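Local coordinates for Thiol:disulfide interchange protein dsbC (Haemophilus influenzae, PDB 1T3B) that probably forms and reshuffles disulfide bonds in periplasmic proteins, working as a homodimeric thiol:disulfide oxidoreductase and isomerase of the thioredoxin family, at residues Leu103-Gln106 against Gln107-Glu110; Tyr171-Gly174 against Ile175-Val179; Tyr196-Pro199 against Ala200-Leu203. One frame throughout, in Å; residues are numbered along the deposited sequence.

Contact 1: Leu103-Gln106 against Gln107-Glu110; sequences LLHQ and QLKE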
loop_
_atom_site.group_PDB
_atom_site.type_symbol
_atom_site.label_atom_id
_atom_site.label_comp_id
_atom_site.label_asym_id
_atom_site.label_seq_id
_atom_site.Cartn_x
_atom_site.Cartn_y
_atom_site.Cartn_z
ATOM N N LEU A 103 -23.991 -7.073 25.988
ATOM C CA LEU A 103 -24.006 -6.018 26.996
ATOM C C LEU A 103 -24.440 -4.691 26.391
ATOM O O LEU A 103 -25.303 -4.011 26.931
ATOM C CB LEU A 103 -22.616 -5.873 27.619
ATOM C CG LEU A 103 -22.497 -4.928 28.820
ATOM C CD1 LEU A 103 -23.344 -5.473 29.953
ATOM C CD2 LEU A 103 -21.038 -4.800 29.254
ATOM N N LEU A 104 -23.836 -4.326 25.269
ATOM C CA LEU A 104 -24.193 -3.093 24.590
ATOM C C LEU A 104 -25.698 -3.077 24.327
ATOM O O LEU A 104 -26.366 -2.065 24.489
ATOM C CB LEU A 104 -23.390 -2.986 23.285
ATOM C CG LEU A 104 -23.849 -2.332 21.973
ATOM C CD1 LEU A 104 -24.746 -1.135 22.181
ATOM C CD2 LEU A 104 -22.599 -1.914 21.222
ATOM N N HIS A 105 -26.231 -4.226 23.948
ATOM C CA HIS A 105 -27.646 -4.347 23.651
ATOM C C HIS A 105 -28.521 -4.129 24.884
ATOM O O HIS A 105 -29.576 -3.494 24.806
ATOM C CB HIS A 105 -27.923 -5.722 23.049
ATOM C CG HIS A 105 -29.234 -5.811 22.335
ATOM N ND1 HIS A 105 -30.443 -5.843 22.995
ATOM C CD2 HIS A 105 -29.526 -5.841 21.014
ATOM C CE1 HIS A 105 -31.421 -5.890 22.112
ATOM N NE2 HIS A 105 -30.891 -5.889 20.903
ATOM N N GLN A 106 -28.084 -4.651 26.024
ATOM C CA GLN A 106 -28.847 -4.494 27.251
ATOM C C GLN A 106 -28.940 -3.047 27.682
ATOM O O GLN A 106 -29.557 -2.744 28.690
ATOM C CB GLN A 106 -28.215 -5.295 28.381
ATOM C CG GLN A 106 -28.358 -6.788 28.237
ATOM C CD GLN A 106 -27.891 -7.529 29.470
ATOM O OE1 GLN A 106 -26.723 -7.470 29.835
ATOM N NE2 GLN A 106 -28.811 -8.228 30.123
ATOM N N GLN A 107 -28.338 -2.150 26.918
ATOM C CA GLN A 107 -28.350 -0.744 27.280
ATOM C C GLN A 107 -28.855 0.179 26.193
ATOM O O GLN A 107 -28.544 1.371 26.198
ATOM C CB GLN A 107 -26.948 -0.317 27.691
ATOM C CG GLN A 107 -26.393 -1.167 28.816
ATOM C CD GLN A 107 -24.936 -0.923 29.081
ATOM O OE1 GLN A 107 -24.525 0.210 29.280
ATOM N NE2 GLN A 107 -24.145 -1.986 29.097
ATOM N N LEU A 108 -29.633 -0.360 25.264
ATOM C CA LEU A 108 -30.168 0.472 24.203
ATOM C C LEU A 108 -30.944 1.619 24.840
ATOM O O LEU A 108 -30.892 2.755 24.365
ATOM C CB LEU A 108 -31.097 -0.332 23.282
ATOM C CG LEU A 108 -30.534 -1.139 22.111
ATOM C CD1 LEU A 108 -29.378 -0.397 21.491
ATOM C CD2 LEU A 108 -30.091 -2.480 22.572
ATOM N N LYS A 109 -31.664 1.318 25.920
ATOM C CA LYS A 109 -32.443 2.343 26.616
ATOM C C LYS A 109 -31.533 3.505 27.013
ATOM O O LYS A 109 -31.884 4.660 26.796
ATOM C CB LYS A 109 -33.129 1.754 27.853
ATOM N N GLU A 110 -30.365 3.186 27.577
ATOM C CA GLU A 110 -29.391 4.192 27.980
ATOM C C GLU A 110 -28.845 4.938 26.768
ATOM O O GLU A 110 -28.863 6.160 26.742
ATOM C CB GLU A 110 -28.234 3.555 28.744
ATOM C CG GLU A 110 -28.554 3.119 30.169
ATOM C CD GLU A 110 -29.521 1.954 30.233
ATOM O OE1 GLU A 110 -30.680 2.120 29.794
ATOM O OE2 GLU A 110 -29.120 0.872 30.729
#
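Gln107 reaches back along the chain to Leu103, and Leu108 lies over the ring of His105. These two meetings carry the contact. The Gln107 chain is extended beyond CG. Its CG stands beside the backbone N, with chi1 at -56°, which turns the chain back toward the preceding helix. The two side chains run at a slant to each other. Gln107 NE2 comes 3.2 Å from Leu103 O, a weak hydrogen bond bent to 133°. The same NE2 sits 3.4 Å from Leu103 CG, so the amide nitrogen rests against the leucine branch point. Its stronger partner is the Tyr196 hydroxyl, which probably helps to place the amide.

The bend joins helix 99-105, the helix that begins at the redox-active Cys98-Cys101 disulfide of this thioredoxin-like domain, to helix 108-113. His105 to Leu108 form a type I beta turn, with Gln107 as N-cap of the second helix. Leu108 N bonds to His105 O at 3.2 Å, and Gln107 N to Leu104 O at 3.1 Å. Both bonds involve an atom in a close approach, so their details are less sure.

On the His105 side, Leu108 CD2 sits over the centre of the imidazole, 3.5 Å from the centroid. This is a CH-pi contact on the ring face. The methyl is also modelled too near the His105 carbonyl, so its exact place is doubtful. His105 NE2 bonds to the Tyr81 hydroxyl, which fixes the far end of the ring. Leu108 packs on Val118 and Tyr120 of strand 116-122.

Contact 2: Tyr171-Gly174 against Ile175-Val179; sequences YELG and IQFGV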
loop_
_atom_site.group_PDB
_atom_site.type_symbol
_atom_site.label_atom_id
_atom_site.label_comp_id
_atom_site.label_asym_id
_atom_site.label_seq_id
_atom_site.Cartn_x
_atom_site.Cartn_y
_atom_site.Cartn_z
ATOM N N TYR A 171 -21.014 -8.186 6.340
ATOM C CA TYR A 171 -19.710 -8.653 6.765
ATOM C C TYR A 171 -18.604 -8.009 5.934
ATOM O O TYR A 171 -17.714 -7.348 6.449
ATOM C CB TYR A 171 -19.653 -10.155 6.596
ATOM C CG TYR A 171 -18.396 -10.755 7.129
ATOM C CD1 TYR A 171 -18.318 -11.181 8.447
ATOM C CD2 TYR A 171 -17.277 -10.903 6.315
ATOM C CE1 TYR A 171 -17.153 -11.748 8.943
ATOM C CE2 TYR A 171 -16.109 -11.465 6.797
ATOM C CZ TYR A 171 -16.049 -11.887 8.111
ATOM O OH TYR A 171 -14.893 -12.448 8.597
ATOM N N GLU A 172 -18.674 -8.222 4.632
ATOM C CA GLU A 172 -17.701 -7.676 3.713
ATOM C C GLU A 172 -17.536 -6.168 3.852
ATOM O O GLU A 172 -16.430 -5.660 3.725
ATOM C CB GLU A 172 -18.097 -8.066 2.292
ATOM C CG GLU A 172 -18.288 -9.571 2.147
ATOM C CD GLU A 172 -18.825 -9.965 0.796
ATOM O OE1 GLU A 172 -19.721 -9.258 0.287
ATOM O OE2 GLU A 172 -18.367 -10.989 0.246
ATOM N N LEU A 173 -18.620 -5.446 4.116
ATOM C CA LEU A 173 -18.535 -3.991 4.287
ATOM C C LEU A 173 -17.804 -3.664 5.571
ATOM O O LEU A 173 -17.174 -2.615 5.686
ATOM C CB LEU A 173 -19.926 -3.345 4.342
ATOM C CG LEU A 173 -19.998 -1.903 4.881
ATOM C CD1 LEU A 173 -19.415 -0.941 3.862
ATOM C CD2 LEU A 173 -21.437 -1.517 5.190
ATOM N N GLY A 174 -17.899 -4.566 6.542
ATOM C CA GLY A 174 -17.243 -4.361 7.822
ATOM C C GLY A 174 -15.744 -4.461 7.677
ATOM O O GLY A 174 -14.985 -3.659 8.236
ATOM N N ILE A 175 -15.305 -5.454 6.917
ATOM C CA ILE A 175 -13.884 -5.627 6.697
ATOM C C ILE A 175 -13.326 -4.382 6.031
ATOM O O ILE A 175 -12.292 -3.868 6.446
ATOM C CB ILE A 175 -13.602 -6.874 5.857
ATOM C CG1 ILE A 175 -14.072 -8.103 6.643
ATOM C CG2 ILE A 175 -12.121 -6.977 5.548
ATOM C CD1 ILE A 175 -13.745 -9.418 5.993
ATOM N N GLN A 176 -14.022 -3.881 5.017
ATOM C CA GLN A 176 -13.590 -2.670 4.333
ATOM C C GLN A 176 -13.328 -1.577 5.359
ATOM O O GLN A 176 -12.381 -0.802 5.238
ATOM C CB GLN A 176 -14.660 -2.184 3.361
ATOM C CG GLN A 176 -14.847 -3.052 2.133
ATOM C CD GLN A 176 -15.811 -2.424 1.140
ATOM O OE1 GLN A 176 -15.662 -1.256 0.782
ATOM N NE2 GLN A 176 -16.804 -3.195 0.689
ATOM N N PHE A 177 -14.180 -1.518 6.373
ATOM C CA PHE A 177 -14.031 -0.526 7.424
ATOM C C PHE A 177 -12.899 -0.890 8.381
ATOM O O PHE A 177 -12.421 -0.050 9.142
ATOM C CB PHE A 177 -15.341 -0.393 8.202
ATOM C CG PHE A 177 -16.248 0.680 7.680
ATOM C CD1 PHE A 177 -16.002 2.015 7.980
ATOM C CD2 PHE A 177 -17.322 0.364 6.861
ATOM C CE1 PHE A 177 -16.814 3.019 7.472
ATOM C CE2 PHE A 177 -18.144 1.361 6.344
ATOM C CZ PHE A 177 -17.891 2.690 6.647
ATOM N N GLY A 178 -12.469 -2.144 8.343
ATOM C CA GLY A 178 -11.410 -2.576 9.233
ATOM C C GLY A 178 -11.940 -3.159 10.528
ATOM O O GLY A 178 -11.268 -3.112 11.552
ATOM N N VAL A 179 -13.146 -3.713 10.502
ATOM C CA VAL A 179 -13.685 -4.294 11.718
ATOM C C VAL A 179 -12.898 -5.563 11.997
ATOM O O VAL A 179 -12.735 -6.402 11.116
ATOM C CB VAL A 179 -15.187 -4.639 11.579
ATOM C CG1 VAL A 179 -15.770 -5.001 12.950
ATOM C CG2 VAL A 179 -15.932 -3.464 10.972
#
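Val179 N bonds to Gly174 O at 2.9 Å and is nearly straight at 169°. The donor lies above the carbonyl plane. One step inside it, Gly178 N bonds to Ile175 O. With the positive phi of Gly178 (92°), these two bonds make a Schellman motif that ends helix 166-177. The turn before is held by ordinary helical bonds: Ile175 N to Tyr171 O at 3.1 Å, Gln176 N to Glu172 O at 3.3 Å, and Phe177 N to Leu173 O at 3.3 Å.

Outside the backbone, Tyr171 and Ile175 meet at a slant. The CD1 tip of Ile175 comes 3.2 Å from Tyr171 CE2, a tight approach. Ile175 CG1 is anti to the carbonyl carbon (chi1 -63°), which sends the branch back toward the tyrosine. Leu173 and Phe177 run side by side in the same direction, with Leu173 CD1 3.6 Å from Phe177 CE2. Val179 CG2 comes 2.9 Å from Gly174 O, and Gly174, lacking a side chain, avoids crowding that methyl.

Farther back, Tyr171 stacks on the ring of Phe123. Leu173 and Phe177 both pack on Leu71 of helix 63-72. Phe177 touches Val186 and Val179 touches Ser184, so this helix end lies against strand 184-186.

Contact 3: Tyr196-Pro199 against Ala200-Leu203; sequences YLKP and ADLL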
loop_
_atom_site.group_PDB
_atom_site.type_symbol
_atom_site.label_atom_id
_atom_site.label_comp_id
_atom_site.label_asym_id
_atom_site.label_seq_id
_atom_site.Cartn_x
_atom_site.Cartn_y
_atom_site.Cartn_z
ATOM N N TYR A 196 -16.240 -2.041 22.321
ATOM C CA TYR A 196 -17.337 -1.682 23.199
ATOM C C TYR A 196 -17.068 -0.362 23.889
ATOM O O TYR A 196 -15.928 -0.041 24.226
ATOM C CB TYR A 196 -17.563 -2.762 24.253
ATOM C CG TYR A 196 -18.590 -2.392 25.304
ATOM C CD1 TYR A 196 -19.888 -2.018 24.948
ATOM C CD2 TYR A 196 -18.272 -2.439 26.659
ATOM C CE1 TYR A 196 -20.842 -1.706 25.919
ATOM C CE2 TYR A 196 -19.215 -2.130 27.635
ATOM C CZ TYR A 196 -20.498 -1.765 27.263
ATOM O OH TYR A 196 -21.435 -1.472 28.238
ATOM N N LEU A 197 -18.133 0.397 24.092
ATOM C CA LEU A 197 -18.083 1.690 24.756
ATOM C C LEU A 197 -19.417 1.890 25.443
ATOM O O LEU A 197 -20.446 1.950 24.772
ATOM C CB LEU A 197 -17.873 2.828 23.750
ATOM C CG LEU A 197 -16.460 3.159 23.259
ATOM C CD1 LEU A 197 -16.529 4.246 22.209
ATOM C CD2 LEU A 197 -15.612 3.608 24.410
ATOM N N LYS A 198 -19.397 1.980 26.774
ATOM C CA LYS A 198 -20.614 2.190 27.550
ATOM C C LYS A 198 -21.328 3.456 27.067
ATOM O O LYS A 198 -20.730 4.298 26.394
ATOM C CB LYS A 198 -20.276 2.258 29.047
ATOM C CG LYS A 198 -19.133 3.196 29.416
ATOM C CD LYS A 198 -18.537 2.880 30.794
ATOM C CE LYS A 198 -19.519 3.151 31.927
ATOM N NZ LYS A 198 -18.970 2.755 33.260
ATOM N N PRO A 199 -22.624 3.595 27.386
ATOM C CA PRO A 199 -23.388 4.769 26.959
ATOM C C PRO A 199 -22.595 6.074 27.059
ATOM O O PRO A 199 -22.144 6.607 26.044
ATOM C CB PRO A 199 -24.598 4.748 27.890
ATOM C CG PRO A 199 -24.805 3.304 28.119
ATOM C CD PRO A 199 -23.404 2.786 28.334
ATOM N N ALA A 200 -22.420 6.577 28.280
ATOM C CA ALA A 200 -21.686 7.819 28.515
ATOM C C ALA A 200 -20.476 7.958 27.595
ATOM O O ALA A 200 -20.435 8.842 26.734
ATOM C CB ALA A 200 -21.241 7.889 29.965
ATOM N N ASP A 201 -19.496 7.075 27.781
ATOM C CA ASP A 201 -18.275 7.094 26.983
ATOM C C ASP A 201 -18.577 7.211 25.492
ATOM O O ASP A 201 -17.942 7.999 24.789
ATOM C CB ASP A 201 -17.447 5.837 27.256
ATOM C CG ASP A 201 -17.053 5.708 28.709
ATOM O OD1 ASP A 201 -17.949 5.707 29.578
ATOM O OD2 ASP A 201 -15.845 5.610 28.989
ATOM N N LEU A 202 -19.546 6.441 25.003
ATOM C CA LEU A 202 -19.881 6.505 23.590
ATOM C C LEU A 202 -20.306 7.922 23.208
ATOM O O LEU A 202 -20.063 8.369 22.090
ATOM C CB LEU A 202 -21.003 5.518 23.252
ATOM C CG LEU A 202 -21.547 5.641 21.822
ATOM C CD1 LEU A 202 -20.433 5.448 20.812
ATOM C CD2 LEU A 202 -22.634 4.616 21.593
ATOM N N LEU A 203 -20.932 8.630 24.144
ATOM C CA LEU A 203 -21.390 9.994 23.887
ATOM C C LEU A 203 -20.205 10.942 23.666
ATOM O O LEU A 203 -20.083 11.557 22.602
ATOM C CB LEU A 203 -22.255 10.487 25.052
ATOM C CG LEU A 203 -22.900 11.867 24.901
ATOM C CD1 LEU A 203 -23.860 11.868 23.713
ATOM C CD2 LEU A 203 -23.625 12.228 26.196
#
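Leu197 turns its CG beside its own backbone N, with chi1 at -83°, and this lets CD2 pass across Asp201 at a slant, 4.1 Å from its CB. Lys198 takes a different first torsion. Its CG is wedged between the backbone N and the carbonyl carbon (chi1 49°), so the aliphatic chain passes the Asp201 carboxylate at a slant. The closest approach there is too short in the model and is doubtful. The charged ends do not meet: Lys198 NZ is 4.8 Å from Asp201 OD1. Asp201 has a long, weak ion pair with Arg204.

The backbone bonds are firmer. Leu202 N reaches Lys198 O at 2.8 Å with an angle of 163°. Leu203 N bonds to Pro199 O at 3.0 Å. Together they close the first turn. Pro199 is the first residue of the helix. Its ring packs on Glu110 and Tyr111 of helix 108-113. Asp201, near the helix start, would probably interact favourably with the helix dipole.

Leu197 and Leu202 meet across the cap, CB to CB at 4.2 Å. Leu202 then packs inward on Ile116 and Tyr111, while Leu197 O accepts a hydrogen bond from the Tyr111 hydroxyl. Lys198 is the N-cap. An apolar residue just before the cap that touches one in the first turn is the pattern of a hydrophobic staple, here opening helix 199-208, the last helix of the thioredoxin-like domain.

How the contacts relate
All three contacts lie in the thioredoxin-like domain and follow in series along the chain. Contact 1 joins helices 99-105 and 108-113, contact 2 ends helix 166-177, and contact 3 starts helix 199-208. Contacts 1 and 3 are neighbours, with centres about 10 Å apart. They touch through Gln107 NE2 and Tyr196 OH, 2.9 Å apart, and through Pro199 packed on Glu110. The C-terminal helix is thus tied to the helix pair whose first member carries Cys101 near its start. Contact 2 stands apart, its centre about 23 Å from that of contact 1 and about 21 Å from that of contact 3. It adjoins strand 184-186 at one edge of the mixed sheet.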